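Long-range contact in putative metal binding protein (PDB 3CVG), which is of uncharacterised function but probably binds a small ligand or metal ion, as a putative metal-binding member of the periplasmic binding protein superfamily: residues D76-S89 and N235-N247. Sequence-based numbering, arbitrary orientation.
Sequences DVGITYSPVAERIS and NPAHLLVGARAKN
Two antiparallel strands of a periplasmic-binding-protein-type sheet meet here, Val77 to Thr80 pairing with Val241 to His238, with helix 83-91 folded back over one face. Gly78 and Leu240 exchange backbone bonds (Leu240 N to Gly78 O 2.7 Å), as do Thr80 and His238; past them Gly242 N reaches Asp76 O. On the face beneath the helix, the Leu240 side chain packs between strand and helix through its two methyls: CD2 lies against Glu86 CG at 3.9 Å, while CD1 touches Ser89 OG and Thr80 OG1. Glu86 OE2 accepts hydrogen bonds from Thr80 OG1 (2.5 Å) and Ser82 N on opposite faces of the carboxylate, tying the strand end to the first turn of the helix. Glu86 OE1 sits 3.3 Å from His238 CB, the carboxylate turned 46° to the imidazole. A water links Glu86 OE2, Pro236 O and His238 ND1, whose ring stacks on Tyr101. On the other face Leu239 CD1 packs against Val77 CB (3.6 Å) and Ile79 CG1. Farther along, the Asn235 amide, held by Asp105, lies 23° from the plane of the Tyr81 ring, Asn235 ND2 3.6 Å from Tyr81 CD1. The Asn235 side chain is about 6 Å from a bound calcium ion, which may mark the binding region; a strand-to-helix turn packed on an antiparallel strand is consistent with a periplasmic-binding-protein-type domain.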
# COMPACT_ATOMS: atom_id res chain seq x y z
N ASP A 76 -11.35 -0.69 16.21
CA ASP A 76 -11.67 -2.08 16.49
C ASP A 76 -10.87 -3.03 15.61
O ASP A 76 -10.47 -4.12 16.04
CB ASP A 76 -13.17 -2.32 16.27
CG ASP A 76 -14.02 -1.37 17.08
OD1 ASP A 76 -13.99 -1.45 18.32
OD2 ASP A 76 -14.72 -0.53 16.46
N VAL A 77 -10.65 -2.62 14.37
CA VAL A 77 -9.90 -3.41 13.42
C VAL A 77 -8.94 -2.52 12.66
O VAL A 77 -9.05 -1.29 12.72
CB VAL A 77 -10.82 -4.13 12.42
CG1 VAL A 77 -11.62 -5.21 13.13
CG2 VAL A 77 -11.76 -3.13 11.76
N GLY A 78 -8.00 -3.13 11.96
CA GLY A 78 -7.05 -2.36 11.18
C GLY A 78 -6.56 -3.16 10.00
O GLY A 78 -6.23 -4.34 10.12
N ILE A 79 -6.54 -2.52 8.84
CA ILE A 79 -6.04 -3.17 7.65
C ILE A 79 -4.61 -2.67 7.57
O ILE A 79 -4.35 -1.48 7.42
CB ILE A 79 -6.83 -2.77 6.39
CG1 ILE A 79 -8.29 -3.19 6.55
CG2 ILE A 79 -6.22 -3.44 5.16
CD1 ILE A 79 -9.16 -2.89 5.35
N THR A 80 -3.68 -3.60 7.70
CA THR A 80 -2.27 -3.26 7.70
C THR A 80 -1.50 -3.83 6.51
O THR A 80 -2.00 -4.70 5.79
CB THR A 80 -1.64 -3.73 9.02
OG1 THR A 80 -1.92 -5.12 9.22
CG2 THR A 80 -2.23 -2.96 10.18
N TYR A 81 -0.28 -3.33 6.33
CA TYR A 81 0.57 -3.75 5.22
C TYR A 81 1.95 -4.22 5.66
O TYR A 81 2.95 -3.94 4.99
CB TYR A 81 0.72 -2.59 4.24
CG TYR A 81 -0.59 -1.98 3.81
CD1 TYR A 81 -1.24 -2.41 2.66
CD2 TYR A 81 -1.18 -0.95 4.56
CE1 TYR A 81 -2.44 -1.83 2.25
CE2 TYR A 81 -2.38 -0.37 4.15
CZ TYR A 81 -3.00 -0.81 3.00
OH TYR A 81 -4.16 -0.21 2.58
N SER A 82 2.03 -4.91 6.79
CA SER A 82 3.32 -5.40 7.27
C SER A 82 3.18 -6.71 8.05
O SER A 82 2.89 -6.71 9.25
CB SER A 82 3.99 -4.35 8.16
OG SER A 82 5.22 -4.83 8.68
N PRO A 83 3.36 -7.86 7.37
CA PRO A 83 3.25 -9.17 8.03
C PRO A 83 4.05 -9.28 9.33
O PRO A 83 3.58 -9.87 10.31
CB PRO A 83 3.73 -10.13 6.95
CG PRO A 83 3.21 -9.50 5.70
CD PRO A 83 3.53 -8.02 5.91
N VAL A 84 5.26 -8.73 9.36
CA VAL A 84 6.07 -8.82 10.57
C VAL A 84 5.49 -8.01 11.72
O VAL A 84 5.43 -8.48 12.86
CB VAL A 84 7.53 -8.34 10.34
CG1 VAL A 84 8.30 -8.36 11.66
CG2 VAL A 84 8.22 -9.24 9.34
N ALA A 85 5.06 -6.78 11.42
CA ALA A 85 4.48 -5.91 12.43
C ALA A 85 3.19 -6.54 12.93
O ALA A 85 2.85 -6.44 14.11
CB ALA A 85 4.21 -4.52 11.84
N GLU A 86 2.48 -7.21 12.03
CA GLU A 86 1.23 -7.87 12.37
C GLU A 86 1.53 -9.00 13.37
O GLU A 86 0.90 -9.08 14.42
CB GLU A 86 0.56 -8.41 11.10
CG GLU A 86 -0.17 -7.33 10.30
CD GLU A 86 -0.19 -7.58 8.79
OE1 GLU A 86 -0.15 -8.76 8.37
OE2 GLU A 86 -0.25 -6.59 8.03
N ARG A 87 2.50 -9.85 13.04
CA ARG A 87 2.89 -10.96 13.91
C ARG A 87 3.28 -10.47 15.31
O ARG A 87 2.91 -11.09 16.31
CB ARG A 87 4.07 -11.73 13.32
CG ARG A 87 4.67 -12.76 14.29
CD ARG A 87 5.86 -13.50 13.68
NE ARG A 87 7.06 -12.68 13.59
CZ ARG A 87 7.77 -12.28 14.64
NH1 ARG A 87 7.40 -12.61 15.87
NH2 ARG A 87 8.86 -11.54 14.46
N ILE A 88 4.02 -9.38 15.37
CA ILE A 88 4.46 -8.84 16.65
C ILE A 88 3.31 -8.24 17.45
O ILE A 88 3.29 -8.36 18.68
CB ILE A 88 5.58 -7.78 16.45
CG1 ILE A 88 6.80 -8.47 15.83
CG2 ILE A 88 5.94 -7.13 17.79
CD1 ILE A 88 7.98 -7.54 15.57
N SER A 89 2.36 -7.61 16.78
CA SER A 89 1.22 -7.02 17.47
C SER A 89 0.43 -8.13 18.17
O SER A 89 -0.11 -7.93 19.27
CB SER A 89 0.30 -6.29 16.49
OG SER A 89 -0.44 -7.20 15.69
N ASN A 235 2.12 -6.13 -2.39
CA ASN A 235 1.77 -5.38 -1.18
C ASN A 235 0.54 -5.98 -0.52
O ASN A 235 -0.58 -5.50 -0.70
CB ASN A 235 1.54 -3.91 -1.52
CG ASN A 235 1.29 -3.05 -0.29
OD1 ASN A 235 1.85 -3.31 0.78
ND2 ASN A 235 0.47 -2.02 -0.43
N PRO A 236 0.73 -7.05 0.26
CA PRO A 236 -0.38 -7.71 0.94
C PRO A 236 -1.01 -6.88 2.06
O PRO A 236 -0.32 -6.19 2.81
CB PRO A 236 0.25 -9.00 1.46
CG PRO A 236 1.66 -8.57 1.76
CD PRO A 236 2.00 -7.72 0.54
N ALA A 237 -2.33 -6.98 2.16
CA ALA A 237 -3.09 -6.26 3.17
C ALA A 237 -3.78 -7.28 4.06
O ALA A 237 -4.42 -8.21 3.56
CB ALA A 237 -4.12 -5.35 2.51
N HIS A 238 -3.63 -7.12 5.37
CA HIS A 238 -4.25 -8.02 6.34
C HIS A 238 -5.11 -7.22 7.31
O HIS A 238 -4.86 -6.03 7.55
CB HIS A 238 -3.18 -8.77 7.16
CG HIS A 238 -2.55 -9.91 6.44
ND1 HIS A 238 -1.58 -9.74 5.47
CD2 HIS A 238 -2.73 -11.25 6.55
CE1 HIS A 238 -1.19 -10.92 5.02
NE2 HIS A 238 -1.88 -11.85 5.66
N LEU A 239 -6.13 -7.87 7.87
CA LEU A 239 -7.00 -7.22 8.84
C LEU A 239 -6.59 -7.71 10.22
O LEU A 239 -6.30 -8.89 10.41
CB LEU A 239 -8.46 -7.58 8.61
CG LEU A 239 -9.42 -6.94 9.62
CD1 LEU A 239 -9.58 -5.47 9.31
CD2 LEU A 239 -10.77 -7.63 9.58
N LEU A 240 -6.57 -6.80 11.19
CA LEU A 240 -6.22 -7.16 12.56
C LEU A 240 -7.42 -6.89 13.46
O LEU A 240 -8.02 -5.82 13.40
CB LEU A 240 -5.03 -6.34 13.05
CG LEU A 240 -3.66 -6.59 12.40
CD1 LEU A 240 -2.63 -5.61 12.97
CD2 LEU A 240 -3.23 -8.03 12.65
N VAL A 241 -7.77 -7.88 14.27
CA VAL A 241 -8.88 -7.73 15.21
C VAL A 241 -8.28 -7.39 16.56
O VAL A 241 -7.50 -8.17 17.12
CB VAL A 241 -9.70 -9.03 15.31
CG1 VAL A 241 -10.71 -8.93 16.46
CG2 VAL A 241 -10.43 -9.29 14.00
N GLY A 242 -8.63 -6.22 17.08
CA GLY A 242 -8.10 -5.79 18.36
C GLY A 242 -8.51 -6.69 19.50
O GLY A 242 -9.66 -7.12 19.58
N ALA A 243 -7.56 -6.99 20.39
CA ALA A 243 -7.83 -7.85 21.54
C ALA A 243 -8.72 -7.15 22.56
O ALA A 243 -9.61 -7.77 23.16
CB ALA A 243 -6.52 -8.28 22.19
N ARG A 244 -8.47 -5.86 22.77
CA ARG A 244 -9.23 -5.06 23.73
C ARG A 244 -10.34 -4.31 23.02
O ARG A 244 -11.01 -3.47 23.61
CB ARG A 244 -8.30 -4.05 24.41
CG ARG A 244 -6.97 -4.62 24.90
CD ARG A 244 -7.18 -5.66 25.99
NE ARG A 244 -7.86 -5.09 27.15
CZ ARG A 244 -8.17 -5.78 28.24
NH1 ARG A 244 -7.85 -7.06 28.33
NH2 ARG A 244 -8.80 -5.18 29.24
N ALA A 245 -10.51 -4.61 21.73
CA ALA A 245 -11.51 -3.95 20.91
C ALA A 245 -12.92 -3.87 21.48
O ALA A 245 -13.45 -4.83 22.05
CB ALA A 245 -11.56 -4.61 19.53
N LYS A 246 -13.52 -2.69 21.31
CA LYS A 246 -14.88 -2.43 21.73
C LYS A 246 -15.67 -2.99 20.55
O LYS A 246 -15.11 -3.15 19.47
CB LYS A 246 -15.09 -0.92 21.87
CG LYS A 246 -16.49 -0.46 22.20
CD LYS A 246 -16.54 1.07 22.18
CE LYS A 246 -17.96 1.59 22.26
NZ LYS A 246 -18.02 3.07 22.10
N ASN A 247 -16.95 -3.31 20.73
CA ASN A 247 -17.72 -3.86 19.62
C ASN A 247 -17.01 -5.12 19.13
O ASN A 247 -16.91 -5.36 17.93
CB ASN A 247 -17.80 -2.87 18.45
CG ASN A 247 -18.25 -1.49 18.88
OD1 ASN A 247 -19.28 -1.33 19.53
ND2 ASN A 247 -17.46 -0.48 18.51
O HOH W 1 4.31 -3.65 1.89
O HOH W 2 -0.20 -7.33 5.27